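Local coordinates for E3 SUMO-protein ligase SIZ1 (Saccharomyces cerevisiae, PDB 3I2D) that acts as a SUMO E3 ligase, promoting attachment of SUMO (Smt3) to septins and PCNA through an SP-RING domain that interacts with the E2 enzyme UBC9, at the zinc ion site. Numbering follows the deposited sequence.

The zinc ion site. Residues 268, 270, 291, 293-294, 296. With ZN (zinc ion), chain B.
Three cysteines reach the zinc ion by three different first torsions. Cys268 sets SG beside its backbone N and anti to its carbonyl carbon (chi1 -81°), Cys291 swings SG anti to its N (chi1 179°), and Cys294 holds SG in the crowded position between N and carbonyl carbon. His270 takes the same crowded position with CG, and a second torsion that turns the ring (chi2 74°) then aims NE2, the imidazole nitrogen remote from the backbone, at the metal.

The four tips meet around zinc in a near-tetrahedral arrangement. NE2 of His270 lies 2.1 Å from ZN, as does SG of Cys268. SG of Cys291 and SG of Cys294 each bind ZN at 2.3 Å. Coordination anchors the NE2 tip of the ring, and the SG of Cys294 sits at the imidazole edge, in its plane. Over one ring face, at its centre, lies the methyl CG1 of Val293, 3.7 Å above the plane, a second-shell lid that, together with the sulphur at the edge, probably limits the turn of the ring. Ile296 adds aliphatic bulk on another side, its CG1 being 4.7 Å from ZN.

Cys291 and Cys294 form a CxxC knuckle. The backbone N of Cys294 points almost linearly at Cys291 SG, and Val293 N approaches the same sulphur; both hydrogen bonds are weak, but they may temper the negative charge expected on that sulphur.

As a worked case of the SP-RING, the zinc ties the loop carrying Cys268 and His270, between strands 262-265 and 274-275, to the loop that follows helix 276-285, thereby stabilising the module that engages UBC9.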
loop_
_atom_site.group_PDB
_atom_site.type_symbol
_atom_site.label_atom_id
_atom_site.label_comp_id
_atom_site.label_asym_id
_atom_site.label_seq_id
_atom_site.Cartn_x
_atom_site.Cartn_y
_atom_site.Cartn_z
ATOM N N CYS A 268 2.805 5.797 18.468
ATOM C CA CYS A 268 4.059 5.186 18.898
ATOM C C CYS A 268 4.551 5.711 20.246
ATOM O O CYS A 268 4.568 6.914 20.498
ATOM C CB CYS A 268 5.153 5.359 17.826
ATOM S SG CYS A 268 5.102 4.158 16.415
ATOM N N HIS A 270 7.644 5.927 21.887
ATOM C CA HIS A 270 9.096 5.881 21.854
ATOM C C HIS A 270 9.633 7.109 21.137
ATOM O O HIS A 270 8.971 7.682 20.273
ATOM C CB HIS A 270 9.608 4.572 21.197
ATOM C CG HIS A 270 9.166 4.365 19.778
ATOM N ND1 HIS A 270 9.688 5.077 18.720
ATOM C CD2 HIS A 270 8.249 3.522 19.244
ATOM C CE1 HIS A 270 9.111 4.684 17.598
ATOM N NE2 HIS A 270 8.233 3.740 17.888
ATOM N N CYS A 291 5.664 -0.438 12.421
ATOM C CA CYS A 291 6.740 0.449 12.782
ATOM C C CYS A 291 8.050 -0.336 12.841
ATOM O O CYS A 291 8.094 -1.416 13.419
ATOM C CB CYS A 291 6.431 1.102 14.135
ATOM S SG CYS A 291 7.699 2.224 14.750
ATOM N N VAL A 293 10.648 0.400 14.462
ATOM C CA VAL A 293 11.188 0.489 15.812
ATOM C C VAL A 293 10.465 -0.397 16.859
ATOM O O VAL A 293 11.103 -1.211 17.531
ATOM C CB VAL A 293 11.185 1.967 16.283
ATOM C CG1 VAL A 293 11.859 2.092 17.627
ATOM C CG2 VAL A 293 11.893 2.834 15.269
ATOM N N CYS A 294 9.145 -0.244 16.977
ATOM C CA CYS A 294 8.332 -0.996 17.944
ATOM C C CYS A 294 7.434 -2.080 17.331
ATOM O O CYS A 294 6.654 -2.726 18.034
ATOM C CB CYS A 294 7.449 -0.027 18.730
ATOM S SG CYS A 294 6.184 0.798 17.724
ATOM N N ILE A 296 4.680 -2.137 16.025
ATOM C CA ILE A 296 3.216 -2.067 16.094
ATOM C C ILE A 296 2.600 -1.781 14.735
ATOM O O ILE A 296 3.300 -1.466 13.782
ATOM C CB ILE A 296 2.695 -0.974 17.083
ATOM C CG1 ILE A 296 2.699 0.404 16.425
ATOM C CG2 ILE A 296 3.546 -0.956 18.323
ATOM C CD1 ILE A 296 1.969 1.476 17.233
HETATM ZN ZN ZN B . 6.702 2.814 16.760
#